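PDB 7KOE: electron transfer flavoprotein, alpha subunit from Thermotoga maritima, which probably carries electrons between redox partners through bound FAD, as the alpha subunit of an electron transfer flavoprotein. Local coordinates for residues I6-I11 with E40-L45; D63-V68 with G179-E184. All blocks are in the same frame, centred on the assembly; numbering follows the deposited sequence.

How the interactions relate
Interactions 1 and 2 belong to one parallel sheet, their centres about 9 Å apart, and meet where strand 40-46 lies beside strand 65-69; the distances from G43 O to L66 N (2.5 Å) and V41 O to D63 N (2.6 Å) make hydrogen bonds probable. Interaction 1 lies in the interior, with eleven of twelve touching residues buried, and its side chains meet mainly through aromatic and aliphatic groups; its one carboxylate, E40, binds W42 NE1 within its own segment. Interaction 2 adds an outermost strand within this chain, 181-185, and is only partly buried: aliphatic pairs remain, but K64 and E180 meet across it in a long salt bridge. Parallel backbone hydrogen bonding is common to both.

Interaction 1: residues I6-I11 with E40-L45; sequences IIFVLI and EVWGVL
With CG1 anti to the backbone N (chi1 171°) and an extended chi2, I6 sends CD1 over one face of the W42 indole, 3.6 Å from the centroid of its five-membered ring, a CH-pi contact. F8 has CG beside its own backbone N, and its ring runs alongside W42, pointing the same way. The two planes are 14° apart, yet the six-membered rings are slid so far that their centroids stand 5.5 Å apart and barely overlap. V44 CG2 sits over a face of F8, 4.0 Å from the ring centroid. Within 40-45, W42 NE1 donates to E40 OE2 at 2.9 Å, the acceptor lying in the indole plane, which would help fix the ring's rotation. Four backbone hydrogen bonds join the parallel segments; W42 N meets I7 O at 2.9 Å nearly along the C=O axis, whereas V44 N approaches V9 O from above the carbonyl plane. Helix 21-33 lies between strands 6-9 and 40-46 in the chain and covers I7 and V41, so these neighbouring strands form a beta-alpha-beta crossover. Strand 97-100 packs on V9 and L10, and strand 65-69 meets W42 and L45 through L66 and Y67.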
ATOM      1  N   ILE B   6     -51.204 -14.776  -2.783  1.00 61.66           N
ATOM      2  CA  ILE B   6     -52.366 -13.928  -2.991  1.00 61.66           C
ATOM      3  C   ILE B   6     -52.008 -12.545  -2.453  1.00 61.66           C
ATOM      4  O   ILE B   6     -52.058 -12.287  -1.252  1.00 61.66           O
ATOM      5  CB  ILE B   6     -53.597 -14.556  -2.324  1.00 61.66           C
ATOM      6  CG1 ILE B   6     -54.821 -13.645  -2.305  1.00 61.66           C
ATOM      7  CG2 ILE B   6     -53.278 -15.227  -0.969  1.00 61.66           C
ATOM      8  CD1 ILE B   6     -56.010 -14.388  -1.779  1.00 61.66           C
ATOM      9  N   ILE B   7     -51.614 -11.631  -3.335  1.00 55.20           N
ATOM     10  CA  ILE B   7     -51.010 -10.395  -2.846  1.00 55.20           C
ATOM     11  C   ILE B   7     -52.105  -9.355  -2.616  1.00 55.20           C
ATOM     12  O   ILE B   7     -53.037  -9.217  -3.414  1.00 55.20           O
ATOM     13  CB  ILE B   7     -49.904  -9.901  -3.790  1.00 55.20           C
ATOM     14  CG1 ILE B   7     -50.415  -9.569  -5.189  1.00 55.20           C
ATOM     15  CG2 ILE B   7     -48.850 -10.985  -3.931  1.00 55.20           C
ATOM     16  CD1 ILE B   7     -49.321  -9.106  -6.126  1.00 55.20           C
ATOM     17  N   PHE B   8     -52.032  -8.667  -1.480  1.00 53.25           N
ATOM     18  CA  PHE B   8     -53.069  -7.736  -1.061  1.00 53.25           C
ATOM     19  C   PHE B   8     -52.652  -6.304  -1.355  1.00 53.25           C
ATOM     20  O   PHE B   8     -51.466  -5.972  -1.360  1.00 53.25           O
ATOM     21  CB  PHE B   8     -53.358  -7.863   0.436  1.00 53.25           C
ATOM     22  CG  PHE B   8     -54.302  -8.973   0.798  1.00 53.25           C
ATOM     23  CD1 PHE B   8     -54.716  -9.904  -0.138  1.00 53.25           C
ATOM     24  CD2 PHE B   8     -54.776  -9.079   2.094  1.00 53.25           C
ATOM     25  CE1 PHE B   8     -55.580 -10.920   0.215  1.00 53.25           C
ATOM     26  CE2 PHE B   8     -55.643 -10.088   2.452  1.00 53.25           C
ATOM     27  CZ  PHE B   8     -56.045 -11.009   1.513  1.00 53.25           C
ATOM     28  N   VAL B   9     -53.645  -5.455  -1.600  1.00 47.06           N
ATOM     29  CA  VAL B   9     -53.462  -4.013  -1.715  1.00 47.06           C
ATOM     30  C   VAL B   9     -54.623  -3.359  -0.984  1.00 47.06           C
ATOM     31  O   VAL B   9     -55.785  -3.626  -1.300  1.00 47.06           O
ATOM     32  CB  VAL B   9     -53.417  -3.534  -3.181  1.00 47.06           C
ATOM     33  CG1 VAL B   9     -53.596  -2.031  -3.258  1.00 47.06           C
ATOM     34  CG2 VAL B   9     -52.119  -3.927  -3.856  1.00 47.06           C
ATOM     35  N   LEU B  10     -54.322  -2.519   0.000  1.00 46.66           N
ATOM     36  CA  LEU B  10     -55.362  -1.815   0.733  1.00 46.66           C
ATOM     37  C   LEU B  10     -55.772  -0.567  -0.035  1.00 46.66           C
ATOM     38  O   LEU B  10     -54.929   0.130  -0.606  1.00 46.66           O
ATOM     39  CB  LEU B  10     -54.881  -1.439   2.134  1.00 46.66           C
ATOM     40  CG  LEU B  10     -55.915  -1.225   3.242  1.00 46.66           C
ATOM     41  CD1 LEU B  10     -55.282  -1.581   4.558  1.00 46.66           C
ATOM     42  CD2 LEU B  10     -56.438   0.200   3.302  1.00 46.66           C
ATOM     43  N   ILE B  11     -57.072  -0.291  -0.046  1.00 49.86           N
ATOM     44  CA  ILE B  11     -57.627   0.875  -0.718  1.00 49.86           C
ATOM     45  C   ILE B  11     -57.967   1.912   0.342  1.00 49.86           C
ATOM     46  O   ILE B  11     -58.831   1.681   1.197  1.00 49.86           O
ATOM     47  CB  ILE B  11     -58.859   0.528  -1.572  1.00 49.86           C
ATOM     48  CG1 ILE B  11     -58.470  -0.322  -2.787  1.00 49.86           C
ATOM     49  CG2 ILE B  11     -59.554   1.792  -2.049  1.00 49.86           C
ATOM     50  CD1 ILE B  11     -58.610  -1.815  -2.600  1.00 49.86           C
ATOM     51  N   GLU B  40     -52.169 -13.474  -7.800  1.00 61.47           N
ATOM     52  CA  GLU B  40     -53.300 -12.634  -8.167  1.00 61.47           C
ATOM     53  C   GLU B  40     -53.348 -11.420  -7.249  1.00 61.47           C
ATOM     54  O   GLU B  40     -53.025 -11.509  -6.062  1.00 61.47           O
ATOM     55  CB  GLU B  40     -54.614 -13.414  -8.083  1.00 61.47           C
ATOM     56  CG  GLU B  40     -54.716 -14.291  -6.845  1.00 61.47           C
ATOM     57  CD  GLU B  40     -56.114 -14.812  -6.604  1.00 61.47           C
ATOM     58  OE1 GLU B  40     -56.273 -16.026  -6.364  1.00 61.47           O
ATOM     59  OE2 GLU B  40     -57.059 -14.002  -6.651  1.00 61.47           O
ATOM     60  N   VAL B  41     -53.771 -10.286  -7.803  1.00 57.31           N
ATOM     61  CA  VAL B  41     -53.773  -9.014  -7.084  1.00 57.31           C
ATOM     62  C   VAL B  41     -55.162  -8.810  -6.492  1.00 57.31           C
ATOM     63  O   VAL B  41     -56.112  -8.477  -7.201  1.00 57.31           O
ATOM     64  CB  VAL B  41     -53.383  -7.852  -7.997  1.00 57.31           C
ATOM     65  CG1 VAL B  41     -53.475  -6.526  -7.252  1.00 57.31           C
ATOM     66  CG2 VAL B  41     -52.001  -8.070  -8.557  1.00 57.31           C
ATOM     67  N   TRP B  42     -55.282  -8.988  -5.183  1.00 57.10           N
ATOM     68  CA  TRP B  42     -56.530  -8.687  -4.504  1.00 57.10           C
ATOM     69  C   TRP B  42     -56.622  -7.194  -4.204  1.00 57.10           C
ATOM     70  O   TRP B  42     -55.724  -6.408  -4.512  1.00 57.10           O
ATOM     71  CB  TRP B  42     -56.648  -9.496  -3.216  1.00 57.10           C
ATOM     72  CG  TRP B  42     -57.329 -10.798  -3.390  1.00 57.10           C
ATOM     73  CD1 TRP B  42     -57.208 -11.648  -4.444  1.00 57.10           C
ATOM     74  CD2 TRP B  42     -58.243 -11.415  -2.478  1.00 57.10           C
ATOM     75  NE1 TRP B  42     -57.987 -12.758  -4.247  1.00 57.10           N
ATOM     76  CE2 TRP B  42     -58.647 -12.631  -3.054  1.00 57.10           C
ATOM     77  CE3 TRP B  42     -58.768 -11.050  -1.238  1.00 57.10           C
ATOM     78  CZ2 TRP B  42     -59.529 -13.498  -2.421  1.00 57.10           C
ATOM     79  CZ3 TRP B  42     -59.652 -11.909  -0.614  1.00 57.10           C
ATOM     80  CH2 TRP B  42     -60.023 -13.117  -1.207  1.00 57.10           C
ATOM     81  N   GLY B  43     -57.739  -6.798  -3.608  1.00 52.30           N
ATOM     82  CA  GLY B  43     -57.885  -5.465  -3.067  1.00 52.30           C
ATOM     83  C   GLY B  43     -58.766  -5.488  -1.839  1.00 52.30           C
ATOM     84  O   GLY B  43     -59.908  -5.944  -1.907  1.00 52.30           O
ATOM     85  N   VAL B  44     -58.260  -5.008  -0.711  1.00 49.07           N
ATOM     86  CA  VAL B  44     -59.015  -4.995   0.535  1.00 49.07           C
ATOM     87  C   VAL B  44     -59.618  -3.613   0.711  1.00 49.07           C
ATOM     88  O   VAL B  44     -58.913  -2.602   0.624  1.00 49.07           O
ATOM     89  CB  VAL B  44     -58.130  -5.369   1.734  1.00 49.07           C
ATOM     90  CG1 VAL B  44     -58.993  -5.695   2.935  1.00 49.07           C
ATOM     91  CG2 VAL B  44     -57.251  -6.544   1.382  1.00 49.07           C
ATOM     92  N   LEU B  45     -60.922  -3.566   0.953  1.00 52.84           N
ATOM     93  CA  LEU B  45     -61.627  -2.301   1.039  1.00 52.84           C
ATOM     94  C   LEU B  45     -62.635  -2.412   2.170  1.00 52.84           C
ATOM     95  O   LEU B  45     -63.352  -3.412   2.265  1.00 52.84           O
ATOM     96  CB  LEU B  45     -62.307  -1.973  -0.294  1.00 52.84           C
ATOM     97  CG  LEU B  45     -62.706  -0.533  -0.613  1.00 52.84           C
ATOM     98  CD1 LEU B  45     -62.666  -0.340  -2.115  1.00 52.84           C
ATOM     99  CD2 LEU B  45     -64.077  -0.190  -0.090  1.00 52.84           C
TER

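Interaction 2: residues D63-V68 with G179-E184; sequences DKVLYV and GEIIEE
K64 bends at chi2 (-65°) and again at chi4, with chi3 fully extended between, and its chain crosses that of E180 obliquely. E180 places CG in the crowded position between its backbone N and carbonyl carbon, then extends. The aliphatic parts meet first, K64 CD lying 3.6 Å from E180 CG, while K64 NZ and E180 OE2 form only a long salt bridge at 3.8 Å. E40 offers the ammonium a second ion pair, long and weak. An alanine in place of K64 would remove both the CD packing on E180 and the ammonium, and would probably leave the carboxylates of E180 and E40 less well balanced in charge. The strands cross at -24° with their axes 4.6 Å apart, and three backbone hydrogen bonds join them: V65 N to E180 O, I182 N to V65 O and Y67 N to I182 O, the last two at 2.7 Å. This parallel pairing adds 181-185 beside 65-69 as the outermost strand, within this chain, on that side of the seven-stranded parallel sheet of an alpha/beta domain, consistent with a fold of the HUP type. On one face V65 and I181 point the same way side by side, and I181 CG2, anti to its backbone N, also lies 3.8 Å from Y67 CB; helix 51-60 covers both V65 and I181. Y67 has CG anti to its backbone N (chi1 176°), and its ring presents an edge to E183, whose OE2 lies in the ring plane 3.9 Å from CD2, while Y67 OH is hydrogen-bonded to L50 N. On the face shared by L66 and I182, L66 CD1 approaches I182 CG2 to 3.9 Å, and Y92 packs against both residues.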
ATOM      1  N   ASP B  63     -57.338  -8.023  -9.433  1.00 60.66           N
ATOM      2  CA  ASP B  63     -57.902  -9.278  -9.915  1.00 60.66           C
ATOM      3  C   ASP B  63     -59.193  -9.603  -9.183  1.00 60.66           C
ATOM      4  O   ASP B  63     -60.223  -9.860  -9.813  1.00 60.66           O
ATOM      5  CB  ASP B  63     -56.897 -10.416  -9.746  1.00 60.66           C
ATOM      6  CG  ASP B  63     -55.672 -10.239 -10.611  1.00 60.66           C
ATOM      7  OD1 ASP B  63     -55.425  -9.107 -11.075  1.00 60.66           O
ATOM      8  OD2 ASP B  63     -54.948 -11.233 -10.823  1.00 60.66           O
ATOM      9  N   LYS B  64     -59.164  -9.558  -7.857  1.00 57.82           N
ATOM     10  CA  LYS B  64     -60.344  -9.737  -7.033  1.00 57.82           C
ATOM     11  C   LYS B  64     -60.411  -8.546  -6.084  1.00 57.82           C
ATOM     12  O   LYS B  64     -59.469  -7.754  -5.985  1.00 57.82           O
ATOM     13  CB  LYS B  64     -60.282 -11.051  -6.246  1.00 57.82           C
ATOM     14  CG  LYS B  64     -59.763 -12.258  -7.035  1.00 57.82           C
ATOM     15  CD  LYS B  64     -60.635 -12.691  -8.188  1.00 57.82           C
ATOM     16  CE  LYS B  64     -60.034 -13.893  -8.906  1.00 57.82           C
ATOM     17  NZ  LYS B  64     -60.025 -15.103  -8.036  1.00 57.82           N
ATOM     18  N   VAL B  65     -61.530  -8.401  -5.381  1.00 55.35           N
ATOM     19  CA  VAL B  65     -61.687  -7.333  -4.397  1.00 55.35           C
ATOM     20  C   VAL B  65     -62.321  -7.930  -3.149  1.00 55.35           C
ATOM     21  O   VAL B  65     -63.390  -8.543  -3.225  1.00 55.35           O
ATOM     22  CB  VAL B  65     -62.530  -6.155  -4.929  1.00 55.35           C
ATOM     23  CG1 VAL B  65     -63.093  -5.316  -3.793  1.00 55.35           C
ATOM     24  CG2 VAL B  65     -61.699  -5.271  -5.845  1.00 55.35           C
ATOM     25  N   LEU B  66     -61.657  -7.776  -2.009  1.00 55.75           N
ATOM     26  CA  LEU B  66     -62.232  -8.151  -0.722  1.00 55.75           C
ATOM     27  C   LEU B  66     -62.875  -6.900  -0.139  1.00 55.75           C
ATOM     28  O   LEU B  66     -62.196  -6.042   0.425  1.00 55.75           O
ATOM     29  CB  LEU B  66     -61.165  -8.729   0.196  1.00 55.75           C
ATOM     30  CG  LEU B  66     -61.569  -9.065   1.627  1.00 55.75           C
ATOM     31  CD1 LEU B  66     -62.737 -10.029   1.651  1.00 55.75           C
ATOM     32  CD2 LEU B  66     -60.383  -9.640   2.368  1.00 55.75           C
ATOM     33  N   TYR B  67     -64.189  -6.783  -0.297  1.00 57.41           N
ATOM     34  CA  TYR B  67     -64.916  -5.583   0.112  1.00 57.41           C
ATOM     35  C   TYR B  67     -65.545  -5.866   1.471  1.00 57.41           C
ATOM     36  O   TYR B  67     -66.676  -6.335   1.574  1.00 57.41           O
ATOM     37  CB  TYR B  67     -65.930  -5.201  -0.961  1.00 57.41           C
ATOM     38  CG  TYR B  67     -66.853  -4.032  -0.669  1.00 57.41           C
ATOM     39  CD1 TYR B  67     -66.438  -2.950   0.097  1.00 57.41           C
ATOM     40  CD2 TYR B  67     -68.120  -3.983  -1.231  1.00 57.41           C
ATOM     41  CE1 TYR B  67     -67.285  -1.883   0.343  1.00 57.41           C
ATOM     42  CE2 TYR B  67     -68.966  -2.915  -1.003  1.00 57.41           C
ATOM     43  CZ  TYR B  67     -68.545  -1.872  -0.210  1.00 57.41           C
ATOM     44  OH  TYR B  67     -69.386  -0.811   0.025  1.00 57.41           O
ATOM     45  N   VAL B  68     -64.789  -5.572   2.525  1.00 57.99           N
ATOM     46  CA  VAL B  68     -65.242  -5.781   3.896  1.00 57.99           C
ATOM     47  C   VAL B  68     -66.279  -4.720   4.238  1.00 57.99           C
ATOM     48  O   VAL B  68     -66.076  -3.529   3.973  1.00 57.99           O
ATOM     49  CB  VAL B  68     -64.053  -5.742   4.869  1.00 57.99           C
ATOM     50  CG1 VAL B  68     -64.500  -6.057   6.281  1.00 57.99           C
ATOM     51  CG2 VAL B  68     -62.976  -6.715   4.426  1.00 57.99           C
ATOM     52  N   GLY B 179     -63.846  -9.088 -11.972  1.00 62.90           N
ATOM     53  CA  GLY B 179     -63.323  -9.933 -10.917  1.00 62.90           C
ATOM     54  C   GLY B 179     -64.370 -10.125  -9.849  1.00 62.90           C
ATOM     55  O   GLY B 179     -65.353  -9.383  -9.784  1.00 62.90           O
ATOM     56  N   GLU B 180     -64.156 -11.131  -9.005  1.00 63.02           N
ATOM     57  CA  GLU B 180     -65.106 -11.410  -7.931  1.00 63.02           C
ATOM     58  C   GLU B 180     -64.938 -10.363  -6.832  1.00 63.02           C
ATOM     59  O   GLU B 180     -63.817  -9.969  -6.492  1.00 63.02           O
ATOM     60  CB  GLU B 180     -64.945 -12.837  -7.397  1.00 63.02           C
ATOM     61  CG  GLU B 180     -63.761 -13.133  -6.485  1.00 63.02           C
ATOM     62  CD  GLU B 180     -63.597 -14.604  -6.162  1.00 63.02           C
ATOM     63  OE1 GLU B 180     -64.378 -15.433  -6.675  1.00 63.02           O
ATOM     64  OE2 GLU B 180     -62.673 -14.924  -5.376  1.00 63.02           O
ATOM     65  N   ILE B 181     -66.050  -9.812  -6.363  1.00 59.24           N
ATOM     66  CA  ILE B 181     -66.028  -8.910  -5.219  1.00 59.24           C
ATOM     67  C   ILE B 181     -66.539  -9.685  -4.012  1.00 59.24           C
ATOM     68  O   ILE B 181     -67.716 -10.041  -3.948  1.00 59.24           O
ATOM     69  CB  ILE B 181     -66.866  -7.657  -5.479  1.00 59.24           C
ATOM     70  CG1 ILE B 181     -66.350  -6.929  -6.721  1.00 59.24           C
ATOM     71  CG2 ILE B 181     -66.819  -6.732  -4.278  1.00 59.24           C
ATOM     72  CD1 ILE B 181     -67.075  -5.646  -7.032  1.00 59.24           C
ATOM     73  N   ILE B 182     -65.659  -9.957  -3.058  1.00 60.37           N
ATOM     74  CA  ILE B 182     -66.035 -10.722  -1.876  1.00 60.37           C
ATOM     75  C   ILE B 182     -66.524  -9.756  -0.808  1.00 60.37           C
ATOM     76  O   ILE B 182     -65.750  -8.945  -0.290  1.00 60.37           O
ATOM     77  CB  ILE B 182     -64.858 -11.559  -1.357  1.00 60.37           C
ATOM     78  CG1 ILE B 182     -64.316 -12.477  -2.452  1.00 60.37           C
ATOM     79  CG2 ILE B 182     -65.284 -12.359  -0.145  1.00 60.37           C
ATOM     80  CD1 ILE B 182     -62.986 -12.029  -3.017  1.00 60.37           C
ATOM     81  N   GLU B 183     -67.806  -9.838  -0.474  1.00 65.06           N
ATOM     82  CA  GLU B 183     -68.354  -9.068   0.633  1.00 65.06           C
ATOM     83  C   GLU B 183     -68.344  -9.923   1.892  1.00 65.06           C
ATOM     84  O   GLU B 183     -68.992 -10.973   1.945  1.00 65.06           O
ATOM     85  CB  GLU B 183     -69.774  -8.575   0.342  1.00 65.06           C
ATOM     86  CG  GLU B 183     -69.851  -7.413  -0.635  1.00 65.06           C
ATOM     87  CD  GLU B 183     -69.871  -7.854  -2.079  1.00 65.06           C
ATOM     88  OE1 GLU B 183     -69.905  -9.076  -2.329  1.00 65.06           O
ATOM     89  OE2 GLU B 183     -69.856  -6.977  -2.967  1.00 65.06           O
ATOM     90  N   GLU B 184     -67.601  -9.472   2.894  1.00 68.19           N
ATOM     91  CA  GLU B 184     -67.600 -10.080   4.218  1.00 68.19           C
ATOM     92  C   GLU B 184     -68.203  -9.048   5.160  1.00 68.19           C
ATOM     93  O   GLU B 184     -67.548  -8.063   5.514  1.00 68.19           O
ATOM     94  CB  GLU B 184     -66.188 -10.485   4.640  1.00 68.19           C
ATOM     95  CG  GLU B 184     -66.112 -11.146   6.006  1.00 68.19           C
ATOM     96  CD  GLU B 184     -66.767 -12.514   6.048  1.00 68.19           C
ATOM     97  OE1 GLU B 184     -66.786 -13.207   5.009  1.00 68.19           O
ATOM     98  OE2 GLU B 184     -67.269 -12.891   7.127  1.00 68.19           O
TER